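Local coordinates for protein KLLA0E08119p (Kluyveromyces lactis, PDB 3VA7) that probably carboxylates urea to urea-1-carboxylate with ATP, bicarbonate and biotin, as the urea carboxylase part of a longer enzyme that also hydrolyses this product, at residues I107-G110 against L114-N117; F120-S125 against A138-G143; P709-S714 against G720-N725; V961-D966 against D1136-L1141. All blocks are in the same frame, centred on the assembly; numbering follows the deposited sequence.

Contact 1 (I107-G110 against L114-N117); sequences IIPG and LSEN
The hydroxyl OG of S115 donates a hydrogen bond to the carbonyl O of G110 at 2.8 Å, the one polar link between the two segments. The donor stands above the carbonyl plane, 46° out of it. OG lies opposite its own backbone N (chi1 -165°), a turn that carries it across to the chain leaving strand 106-108. Beside this bond the P109 ring rests on the serine backbone, with P109 CB 3.9 Å from S115 CA. G110, directly after the proline, takes a positive phi of 76°. Further along, N117 N returns to L114 O at 3.3 Å, and N117 OD1 caps F120 N at the start of the following helix. A glycerol, probably from the crystallisation liquor, is bound at S115 O and lies close to P109. The contact closes a short connection at the C-terminal end of an inner strand in the five-stranded parallel sheet of the biotin carboxylase N-terminal domain: I107 and I108 pair between strand 33-36 and the edge strand 130-131, while L114 packs on helices 92-101 and 118-125.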
loop_
_atom_site.group_PDB
_atom_site.type_symbol
_atom_site.label_atom_id
_atom_site.label_comp_id
_atom_site.label_asym_id
_atom_site.label_seq_id
_atom_site.Cartn_x
_atom_site.Cartn_y
_atom_site.Cartn_z
ATOM N N ILE A 107 -2.622 38.632 12.419
ATOM C CA ILE A 107 -2.303 37.231 12.659
ATOM C C ILE A 107 -3.351 36.612 13.571
ATOM O O ILE A 107 -3.707 37.182 14.614
ATOM C CB ILE A 107 -0.927 37.054 13.298
ATOM C CG1 ILE A 107 0.153 37.682 12.412
ATOM C CG2 ILE A 107 -0.655 35.581 13.581
ATOM C CD1 ILE A 107 1.452 37.953 13.167
ATOM N N ILE A 108 -3.894 35.484 13.142
ATOM C CA ILE A 108 -4.844 34.793 13.954
ATOM C C ILE A 108 -4.142 33.496 14.298
ATOM O O ILE A 108 -3.625 32.809 13.409
ATOM C CB ILE A 108 -6.221 34.636 13.277
ATOM C CG1 ILE A 108 -7.187 33.849 14.167
ATOM C CG2 ILE A 108 -6.081 33.973 11.941
ATOM C CD1 ILE A 108 -8.631 33.896 13.728
ATOM N N PRO A 109 -4.088 33.184 15.611
ATOM C CA PRO A 109 -3.205 32.153 16.148
ATOM C C PRO A 109 -3.791 30.759 16.293
ATOM O O PRO A 109 -3.016 29.796 16.421
ATOM C CB PRO A 109 -2.867 32.694 17.527
ATOM C CG PRO A 109 -4.080 33.460 17.917
ATOM C CD PRO A 109 -4.764 33.947 16.682
ATOM N N GLY A 110 -5.119 30.623 16.282
ATOM C CA GLY A 110 -5.737 29.341 16.625
ATOM C C GLY A 110 -5.712 29.106 18.129
ATOM O O GLY A 110 -6.013 30.028 18.926
ATOM N N LEU A 114 1.519 29.733 19.603
ATOM C CA LEU A 114 1.738 31.056 20.147
ATOM C C LEU A 114 0.434 31.681 20.677
ATOM O O LEU A 114 0.354 32.873 20.994
ATOM C CB LEU A 114 2.444 31.934 19.110
ATOM C CG LEU A 114 3.825 31.381 18.697
ATOM C CD1 LEU A 114 4.491 32.270 17.667
ATOM C CD2 LEU A 114 4.785 31.130 19.913
ATOM N N SER A 115 -0.585 30.846 20.790
ATOM C CA SER A 115 -1.940 31.284 21.015
ATOM C C SER A 115 -2.119 32.097 22.306
ATOM O O SER A 115 -2.608 33.203 22.269
ATOM C CB SER A 115 -2.807 30.051 21.060
ATOM O OG SER A 115 -4.117 30.475 20.938
ATOM N N GLU A 116 -1.707 31.523 23.432
ATOM C CA GLU A 116 -1.717 32.158 24.737
ATOM C C GLU A 116 -0.349 32.633 25.219
ATOM O O GLU A 116 -0.074 32.628 26.411
ATOM C CB GLU A 116 -2.179 31.137 25.729
ATOM C CG GLU A 116 -3.603 30.795 25.529
ATOM C CD GLU A 116 -4.035 29.802 26.528
ATOM O OE1 GLU A 116 -3.529 28.658 26.411
ATOM O OE2 GLU A 116 -4.839 30.181 27.415
ATOM N N ASN A 117 0.488 33.039 24.272
ATOM C CA ASN A 117 1.817 33.562 24.515
ATOM C C ASN A 117 1.835 35.081 24.389
ATOM O O ASN A 117 1.717 35.636 23.299
ATOM C CB ASN A 117 2.768 32.912 23.518
ATOM C CG ASN A 117 4.181 33.405 23.630
ATOM O OD1 ASN A 117 4.473 34.610 23.790
ATOM N ND2 ASN A 117 5.084 32.477 23.485
#

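Contact 2 (F120-S125 against A138-G143); sequences FSDRCS and AIRKLG
The guanidinium of R140 and the carboxylate of D122 meet nearly coplanar, their planes 22° apart, with D122 OD2 lying in plane at the guanidinium edge. The two side chains approach from opposite directions, and a single carboxylate oxygen takes both bonds. R140 NH2 reaches D122 OD2 at a modelled 2.5 Å, a length too short to be trusted in detail, with the nitrogen nearly in line with the C-O bond; R140 NH1 adds a weak, more bent bond to the same D122 OD2 at 2.9 Å. The arginine chain bends at its third torsion (chi3 -139°), and its end comes nearer to helix 118-125 than its base does. On the inner side, S121 CB touches I139 CD1, the end of the isoleucine chain, at 3.9 Å. S121 OG bonds instead to P134 O, in the loop between strand 130-131 and helix 136-143. F120 turns its ring away into the core, where C124 SG sits over one face, offset toward the rim. The contact joins helices 118-125 and 136-143, which are linked through strand 130-131 of the parallel sheet in the biotin carboxylase part, and pairs a small apolar patch in the interior with an ion pair toward solvent. R140 NH2 also has D119 OD2 as a long, weak second ionic partner, so the two acids of helix 118-125 probably share the one positive charge.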
loop_
_atom_site.group_PDB
_atom_site.type_symbol
_atom_site.label_atom_id
_atom_site.label_comp_id
_atom_site.label_asym_id
_atom_site.label_seq_id
_atom_site.Cartn_x
_atom_site.Cartn_y
_atom_site.Cartn_z
ATOM N N PHE A 120 4.466 37.142 22.330
ATOM C CA PHE A 120 3.933 37.128 20.978
ATOM C C PHE A 120 2.794 38.122 20.767
ATOM O O PHE A 120 2.845 38.922 19.845
ATOM C CB PHE A 120 3.524 35.720 20.546
ATOM C CG PHE A 120 3.021 35.657 19.132
ATOM C CD1 PHE A 120 1.725 35.242 18.860
ATOM C CD2 PHE A 120 3.842 36.047 18.069
ATOM C CE1 PHE A 120 1.281 35.180 17.554
ATOM C CE2 PHE A 120 3.392 35.986 16.747
ATOM C CZ PHE A 120 2.122 35.554 16.494
ATOM N N SER A 121 1.785 38.124 21.623
ATOM C CA SER A 121 0.740 39.129 21.414
ATOM C C SER A 121 1.341 40.544 21.355
ATOM O O SER A 121 0.983 41.333 20.478
ATOM C CB SER A 121 -0.371 39.033 22.434
ATOM O OG SER A 121 -1.292 40.064 22.191
ATOM N N ASP A 122 2.285 40.810 22.271
ATOM C CA ASP A 122 3.000 42.089 22.379
ATOM C C ASP A 122 3.922 42.405 21.167
ATOM O O ASP A 122 3.902 43.547 20.676
ATOM C CB ASP A 122 3.796 42.178 23.716
ATOM C CG ASP A 122 2.898 42.371 24.975
ATOM O OD1 ASP A 122 1.843 43.052 24.934
ATOM O OD2 ASP A 122 3.278 41.843 26.040
ATOM N N ARG A 123 4.700 41.412 20.691
ATOM C CA ARG A 123 5.454 41.521 19.415
ATOM C C ARG A 123 4.575 41.955 18.244
ATOM O O ARG A 123 4.977 42.830 17.458
ATOM C CB ARG A 123 6.168 40.207 19.025
ATOM C CG ARG A 123 7.719 40.197 19.145
ATOM C CD ARG A 123 8.398 41.480 18.537
ATOM N NE ARG A 123 9.027 41.354 17.204
ATOM C CZ ARG A 123 9.811 40.348 16.778
ATOM N NH1 ARG A 123 10.110 39.317 17.565
ATOM N NH2 ARG A 123 10.305 40.379 15.532
ATOM N N CYS A 124 3.390 41.341 18.105
ATOM C CA CYS A 124 2.445 41.778 17.054
ATOM C C CYS A 124 2.167 43.227 17.230
ATOM O O CYS A 124 2.325 43.995 16.292
ATOM C CB CYS A 124 1.100 41.013 17.033
ATOM S SG CYS A 124 1.309 39.319 16.541
ATOM N N SER A 125 1.757 43.607 18.429
ATOM C CA SER A 125 1.428 45.014 18.663
ATOM C C SER A 125 2.587 45.948 18.340
ATOM O O SER A 125 2.403 46.924 17.602
ATOM C CB SER A 125 0.939 45.278 20.085
ATOM O OG SER A 125 0.327 46.562 20.108
ATOM N N ALA A 138 -3.701 40.804 29.507
ATOM C CA ALA A 138 -4.768 39.866 29.790
ATOM C C ALA A 138 -4.233 38.404 29.797
ATOM O O ALA A 138 -4.493 37.647 30.750
ATOM C CB ALA A 138 -5.969 40.075 28.806
ATOM N N ILE A 139 -3.448 38.034 28.787
ATOM C CA ILE A 139 -2.816 36.697 28.750
ATOM C C ILE A 139 -1.866 36.398 29.950
ATOM O O ILE A 139 -1.942 35.308 30.546
ATOM C CB ILE A 139 -2.081 36.428 27.409
ATOM C CG1 ILE A 139 -3.038 36.508 26.206
ATOM C CG2 ILE A 139 -1.342 35.083 27.424
ATOM C CD1 ILE A 139 -2.317 36.784 24.928
ATOM N N ARG A 140 -0.994 37.360 30.297
ATOM C CA ARG A 140 -0.177 37.282 31.533
ATOM C C ARG A 140 -1.022 37.153 32.794
ATOM O O ARG A 140 -0.839 36.212 33.581
ATOM C CB ARG A 140 0.725 38.485 31.661
ATOM C CG ARG A 140 2.113 38.215 31.186
ATOM C CD ARG A 140 2.772 39.538 30.946
ATOM N NE ARG A 140 3.558 39.485 29.722
ATOM C CZ ARG A 140 3.459 40.361 28.719
ATOM N NH1 ARG A 140 2.605 41.404 28.784
ATOM N NH2 ARG A 140 4.244 40.187 27.651
ATOM N N LYS A 141 -1.962 38.085 32.946
ATOM C CA LYS A 141 -2.960 38.066 34.031
ATOM C C LYS A 141 -3.755 36.747 34.111
ATOM O O LYS A 141 -4.187 36.349 35.187
ATOM C CB LYS A 141 -3.890 39.295 33.926
ATOM C CG LYS A 141 -3.471 40.511 34.788
ATOM C CD LYS A 141 -3.324 41.865 34.012
ATOM C CE LYS A 141 -4.608 42.745 33.989
ATOM N NZ LYS A 141 -4.863 43.450 32.641
ATOM N N LEU A 142 -3.955 36.060 32.990
ATOM C CA LEU A 142 -4.653 34.768 33.035
ATOM C C LEU A 142 -3.751 33.522 33.064
ATOM O O LEU A 142 -4.226 32.440 33.410
ATOM C CB LEU A 142 -5.655 34.647 31.900
ATOM C CG LEU A 142 -7.063 35.241 31.991
ATOM C CD1 LEU A 142 -7.595 35.432 33.390
ATOM C CD2 LEU A 142 -7.146 36.523 31.223
ATOM N N GLY A 143 -2.470 33.675 32.713
ATOM C CA GLY A 143 -1.503 32.558 32.697
ATOM C C GLY A 143 -1.106 32.002 34.067
ATOM O O GLY A 143 -0.875 30.800 34.203
#

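Contact 3 (P709-S714 against G720-N725); sequences PKWARS and GLHPSN
Hydrogen bonds from R713 make the polar half of the contact: its NH2 donates to two backbone carbonyls of the opposite segment, P723 O at 2.7 Å and N725 O at 3.0 Å. Both acceptors lie at the guanidinium edge, tilted slightly from its plane, and the bond to P723 O has an N-H...O angle of 153°. A bend at the third torsion (chi3 -63°) brings the edge of the group to these carbonyls. A water in the guanidinium plane accepts from R713 NE at 3.0 Å and donates to P723 O, so this carbonyl receives both a direct bond and a bridged one. The apolar half is a CH-pi contact. P723 CB lies over the five-membered ring of W711, 3.9 Å from its centroid, while P709 CB covers the opposite face. Farther along the indole, S724 CB approaches W711 CH2 at 3.3 Å. The aromatic pair W711 and H722 is oblique, with planes at 80°, and W711 NE1 gives its hydrogen bond to D741. The acceptors belong to a type I beta turn from H722 to N725, closed by N725 N to H722 O at 2.8 Å. The arginine grip and the proline-tryptophan packing join the preceding segment to this turn, which runs into strand 725-730 within the carboxyltransferase A/B region; S724 also touches F756, a residue of the biotin pocket.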
loop_
_atom_site.group_PDB
_atom_site.type_symbol
_atom_site.label_atom_id
_atom_site.label_comp_id
_atom_site.label_asym_id
_atom_site.label_seq_id
_atom_site.Cartn_x
_atom_site.Cartn_y
_atom_site.Cartn_z
ATOM N N PRO A 709 19.254 -25.779 -19.837
ATOM C CA PRO A 709 18.561 -25.982 -21.148
ATOM C C PRO A 709 19.433 -26.111 -22.377
ATOM O O PRO A 709 20.539 -25.561 -22.431
ATOM C CB PRO A 709 17.676 -24.726 -21.307
ATOM C CG PRO A 709 17.606 -24.121 -19.937
ATOM C CD PRO A 709 18.903 -24.487 -19.226
ATOM N N LYS A 710 18.918 -26.824 -23.368
ATOM C CA LYS A 710 19.566 -26.840 -24.645
ATOM C C LYS A 710 18.604 -26.160 -25.576
ATOM O O LYS A 710 17.458 -26.584 -25.742
ATOM C CB LYS A 710 19.905 -28.273 -25.101
ATOM C CG LYS A 710 20.445 -29.200 -24.019
ATOM C CD LYS A 710 20.576 -30.599 -24.549
ATOM C CE LYS A 710 21.871 -31.239 -24.077
ATOM N NZ LYS A 710 21.729 -31.830 -22.756
ATOM N N TRP A 711 19.068 -25.066 -26.142
ATOM C CA TRP A 711 18.233 -24.187 -26.909
ATOM C C TRP A 711 18.191 -24.523 -28.409
ATOM O O TRP A 711 19.163 -24.961 -28.996
ATOM C CB TRP A 711 18.688 -22.749 -26.683
ATOM C CG TRP A 711 18.626 -22.343 -25.252
ATOM C CD1 TRP A 711 19.688 -22.133 -24.406
ATOM C CD2 TRP A 711 17.449 -22.112 -24.469
ATOM N NE1 TRP A 711 19.247 -21.759 -23.159
ATOM C CE2 TRP A 711 17.878 -21.730 -23.167
ATOM C CE3 TRP A 711 16.072 -22.144 -24.744
ATOM C CZ2 TRP A 711 16.979 -21.395 -22.146
ATOM C CZ3 TRP A 711 15.168 -21.811 -23.708
ATOM C CH2 TRP A 711 15.631 -21.459 -22.427
ATOM N N ALA A 712 17.041 -24.305 -29.023
ATOM C CA ALA A 712 16.849 -24.620 -30.419
ATOM C C ALA A 712 17.314 -23.469 -31.230
ATOM O O ALA A 712 17.526 -23.620 -32.399
ATOM C CB ALA A 712 15.360 -24.934 -30.725
ATOM N N ARG A 713 17.417 -22.297 -30.634
ATOM C CA ARG A 713 17.846 -21.109 -31.362
ATOM C C ARG A 713 19.194 -20.724 -30.778
ATOM O O ARG A 713 19.540 -21.150 -29.659
ATOM C CB ARG A 713 16.839 -19.949 -31.225
ATOM C CG ARG A 713 15.409 -20.232 -31.634
ATOM C CD ARG A 713 14.555 -18.992 -31.423
ATOM N NE ARG A 713 14.493 -18.626 -30.011
ATOM C CZ ARG A 713 13.913 -17.533 -29.499
ATOM N NH1 ARG A 713 13.310 -16.656 -30.267
ATOM N NH2 ARG A 713 13.946 -17.303 -28.188
ATOM N N SER A 714 19.951 -19.936 -31.541
ATOM C CA SER A 714 21.299 -19.537 -31.158
ATOM C C SER A 714 21.229 -18.286 -30.279
ATOM O O SER A 714 22.121 -18.066 -29.432
ATOM C CB SER A 714 22.156 -19.271 -32.407
ATOM O OG SER A 714 21.692 -18.149 -33.168
ATOM N N GLY A 720 16.215 -9.848 -27.277
ATOM C CA GLY A 720 17.312 -10.130 -26.371
ATOM C C GLY A 720 18.130 -11.272 -26.951
ATOM O O GLY A 720 17.601 -12.142 -27.645
ATOM N N LEU A 721 19.419 -11.287 -26.647
ATOM C CA LEU A 721 20.308 -12.257 -27.222
ATOM C C LEU A 721 20.152 -13.634 -26.622
ATOM O O LEU A 721 20.234 -14.623 -27.330
ATOM C CB LEU A 721 21.735 -11.763 -27.159
ATOM C CG LEU A 721 21.896 -10.733 -28.271
ATOM C CD1 LEU A 721 23.180 -9.973 -28.155
ATOM C CD2 LEU A 721 21.839 -11.439 -29.610
ATOM N N HIS A 722 19.874 -13.733 -25.339
ATOM C CA HIS A 722 19.851 -15.064 -24.760
ATOM C C HIS A 722 18.686 -15.900 -25.344
ATOM O O HIS A 722 17.561 -15.400 -25.456
ATOM C CB HIS A 722 19.746 -14.969 -23.280
ATOM C CG HIS A 722 19.840 -16.279 -22.605
ATOM N ND1 HIS A 722 20.999 -16.719 -22.008
ATOM C CD2 HIS A 722 18.922 -17.261 -22.431
ATOM C CE1 HIS A 722 20.786 -17.912 -21.475
ATOM N NE2 HIS A 722 19.531 -18.259 -21.712
ATOM N N PRO A 723 18.945 -17.176 -25.709
ATOM C CA PRO A 723 17.916 -17.849 -26.466
ATOM C C PRO A 723 16.616 -18.066 -25.746
ATOM O O PRO A 723 15.669 -18.408 -26.432
ATOM C CB PRO A 723 18.542 -19.202 -26.796
ATOM C CG PRO A 723 19.984 -18.972 -26.684
ATOM C CD PRO A 723 20.126 -18.033 -25.556
ATOM N N SER A 724 16.533 -17.879 -24.422
ATOM C CA SER A 724 15.231 -17.929 -23.682
ATOM C C SER A 724 14.428 -16.640 -23.787
ATOM O O SER A 724 13.261 -16.599 -23.347
ATOM C CB SER A 724 15.422 -18.151 -22.184
ATOM O OG SER A 724 15.897 -16.964 -21.566
ATOM N N ASN A 725 15.074 -15.579 -24.278
ATOM C CA ASN A 725 14.466 -14.257 -24.404
ATOM C C ASN A 725 13.410 -14.271 -25.512
ATOM O O ASN A 725 13.644 -14.809 -26.590
ATOM C CB ASN A 725 15.549 -13.210 -24.727
ATOM C CG ASN A 725 16.506 -12.943 -23.569
ATOM O OD1 ASN A 725 16.643 -13.736 -22.614
ATOM N ND2 ASN A 725 17.190 -11.814 -23.651
HETATM O O HOH W 1 15.531 -20.917 -28.295
#

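Contact 4 (V961-D966 against D1136-L1141); sequences VDFIAD and DEFARL
F1138 contributes the most buried surface and reaches across from helix 1133-1142 to meet two residues of helix 960-967, F963 and D966. The phenylalanines form an offset edge-to-face pair: the edge of F963 is turned toward the face of F1138, with ring centroids 5.5 Å apart and planes at 74°. F963 CE1 and CD1 come within 3.8 Å of F1138 CD1 and CE1 respectively, and the two side chains slide past each other in opposite directions. F963 sets its ring opposite the backbone N (chi1 169°), which carries the far end toward its partner. D966, one helical turn later, meets another part of the same ring. Its OD1 lies 3.3 Å from F1138 CZ, near the ring plane, with the carboxylate turned almost perpendicular to the ring. The negative oxygen thus faces the C-H rim, the electropositive part of an aromatic ring, and probably gains a modest electrostatic attraction there. The other oxygen, D966 OD2, makes a salt bridge to K1134, one turn before F1138, so this acid links the helices by both an ion pair and a ring contact. F963 also touches T1011 and Q1045, the latter on strand 1045-1049. This is side-chain packing between two helices distant in sequence, joining helix 1133-1142 to a helix of the carboxyltransferase C/D region whose F963 side chain lies about 13 Å from the bound urea.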
loop_
_atom_site.group_PDB
_atom_site.type_symbol
_atom_site.label_atom_id
_atom_site.label_comp_id
_atom_site.label_asym_id
_atom_site.label_seq_id
_atom_site.Cartn_x
_atom_site.Cartn_y
_atom_site.Cartn_z
ATOM N N VAL A 961 24.897 -0.151 -19.023
ATOM C CA VAL A 961 24.842 0.779 -20.140
ATOM C C VAL A 961 26.007 0.524 -21.035
ATOM O O VAL A 961 25.851 0.523 -22.262
ATOM C CB VAL A 961 24.755 2.221 -19.684
ATOM C CG1 VAL A 961 25.126 3.248 -20.846
ATOM C CG2 VAL A 961 23.370 2.480 -19.070
ATOM N N ASP A 962 27.160 0.211 -20.441
ATOM C CA ASP A 962 28.340 -0.159 -21.215
ATOM C C ASP A 962 28.186 -1.416 -22.100
ATOM O O ASP A 962 28.615 -1.413 -23.255
ATOM C CB ASP A 962 29.543 -0.316 -20.297
ATOM C CG ASP A 962 30.044 1.007 -19.759
ATOM O OD1 ASP A 962 29.878 2.046 -20.424
ATOM O OD2 ASP A 962 30.622 0.993 -18.658
ATOM N N PHE A 963 27.598 -2.475 -21.562
ATOM C CA PHE A 963 27.085 -3.540 -22.375
ATOM C C PHE A 963 26.188 -3.087 -23.570
ATOM O O PHE A 963 26.490 -3.469 -24.719
ATOM C CB PHE A 963 26.345 -4.535 -21.509
ATOM C CG PHE A 963 25.567 -5.522 -22.291
ATOM C CD1 PHE A 963 26.216 -6.482 -23.055
ATOM C CD2 PHE A 963 24.175 -5.474 -22.306
ATOM C CE1 PHE A 963 25.482 -7.399 -23.821
ATOM C CE2 PHE A 963 23.451 -6.367 -23.042
ATOM C CZ PHE A 963 24.089 -7.319 -23.806
ATOM N N ILE A 964 25.116 -2.301 -23.335
ATOM C CA ILE A 964 24.317 -1.849 -24.466
ATOM C C ILE A 964 25.271 -1.192 -25.456
ATOM O O ILE A 964 25.285 -1.536 -26.658
ATOM C CB ILE A 964 23.246 -0.720 -24.199
ATOM C CG1 ILE A 964 22.182 -1.005 -23.109
ATOM C CG2 ILE A 964 22.628 -0.273 -25.538
ATOM C CD1 ILE A 964 21.993 -2.392 -22.777
ATOM N N ALA A 965 26.063 -0.241 -24.955
ATOM C CA ALA A 965 26.984 0.521 -25.839
ATOM C C ALA A 965 27.908 -0.390 -26.613
ATOM O O ALA A 965 28.020 -0.283 -27.829
ATOM C CB ALA A 965 27.778 1.526 -25.074
ATOM N N ASP A 966 28.537 -1.316 -25.923
ATOM C CA ASP A 966 29.516 -2.199 -26.556
ATOM C C ASP A 966 28.907 -3.154 -27.604
ATOM O O ASP A 966 29.452 -3.321 -28.693
ATOM C CB ASP A 966 30.289 -2.937 -25.452
ATOM C CG ASP A 966 31.486 -3.752 -25.952
ATOM O OD1 ASP A 966 31.892 -4.647 -25.163
ATOM O OD2 ASP A 966 32.061 -3.526 -27.055
ATOM N N ASP A 1136 27.441 -11.928 -32.008
ATOM C CA ASP A 1136 27.405 -13.384 -31.846
ATOM C C ASP A 1136 28.325 -13.895 -30.738
ATOM O O ASP A 1136 27.942 -14.832 -30.024
ATOM C CB ASP A 1136 27.647 -14.133 -33.175
ATOM C CG ASP A 1136 26.488 -13.967 -34.176
ATOM O OD1 ASP A 1136 26.754 -13.971 -35.375
ATOM O OD2 ASP A 1136 25.309 -13.811 -33.784
ATOM N N GLU A 1137 29.507 -13.290 -30.558
ATOM C CA GLU A 1137 30.364 -13.701 -29.434
ATOM C C GLU A 1137 29.619 -13.375 -28.144
ATOM O O GLU A 1137 29.518 -14.207 -27.220
ATOM C CB GLU A 1137 31.767 -13.060 -29.506
ATOM C CG GLU A 1137 32.879 -13.659 -28.562
ATOM C CD GLU A 1137 32.995 -15.208 -28.579
ATOM O OE1 GLU A 1137 33.741 -15.782 -27.728
ATOM O OE2 GLU A 1137 32.328 -15.864 -29.424
ATOM N N PHE A 1138 29.023 -12.184 -28.115
ATOM C CA PHE A 1138 28.185 -11.809 -26.979
ATOM C C PHE A 1138 27.078 -12.822 -26.740
ATOM O O PHE A 1138 26.902 -13.272 -25.605
ATOM C CB PHE A 1138 27.592 -10.415 -27.151
ATOM C CG PHE A 1138 28.413 -9.308 -26.536
ATOM C CD1 PHE A 1138 28.559 -9.211 -25.158
ATOM C CD2 PHE A 1138 28.990 -8.326 -27.344
ATOM C CE1 PHE A 1138 29.282 -8.167 -24.590
ATOM C CE2 PHE A 1138 29.726 -7.279 -26.801
ATOM C CZ PHE A 1138 29.879 -7.193 -25.419
ATOM N N ALA A 1139 26.333 -13.185 -27.799
ATOM C CA ALA A 1139 25.237 -14.177 -27.645
ATOM C C ALA A 1139 25.789 -15.495 -27.144
ATOM O O ALA A 1139 25.144 -16.183 -26.360
ATOM C CB ALA A 1139 24.396 -14.374 -28.956
ATOM N N ARG A 1140 26.999 -15.839 -27.565
ATOM C CA ARG A 1140 27.619 -17.068 -27.078
ATOM C C ARG A 1140 27.953 -16.932 -25.572
ATOM O O ARG A 1140 27.486 -17.715 -24.719
ATOM C CB ARG A 1140 28.846 -17.399 -27.933
ATOM C CG ARG A 1140 29.502 -18.714 -27.605
ATOM C CD ARG A 1140 30.812 -18.845 -28.370
ATOM N NE ARG A 1140 31.964 -18.223 -27.702
ATOM C CZ ARG A 1140 32.534 -18.662 -26.580
ATOM N NH1 ARG A 1140 32.046 -19.721 -25.938
ATOM N NH2 ARG A 1140 33.579 -18.012 -26.077
ATOM N N LEU A 1141 28.702 -15.884 -25.247
ATOM C CA LEU A 1141 29.028 -15.616 -23.847
ATOM C C LEU A 1141 27.773 -15.508 -22.936
ATOM O O LEU A 1141 27.753 -16.124 -21.848
ATOM C CB LEU A 1141 30.018 -14.423 -23.723
ATOM C CG LEU A 1141 31.430 -14.747 -24.279
ATOM C CD1 LEU A 1141 32.356 -13.525 -24.609
ATOM C CD2 LEU A 1141 32.127 -15.734 -23.351
#

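From the N terminus, the four contacts follow in series; none nests within or crosses another. Contact 1 closes a tight loop with three intervening residues after strand 106-108, and contact 2 closes the next, twelve residues that include strand 130-131. They share the biotin carboxylase region and touch directly, L114 and I107 packing on F120. Far along the chain, contact 3 closes a five-residue loop before strand 725-730. Contact 4 spans 169 residues and brings helices 960-967 and 1133-1142 together. L721 of contact 3 packs on A1139 of contact 4, linking the A/B region to this helix pair. Centres of contacts 1 and 3 are about 72 Å apart, on opposite sides of the chain's centre.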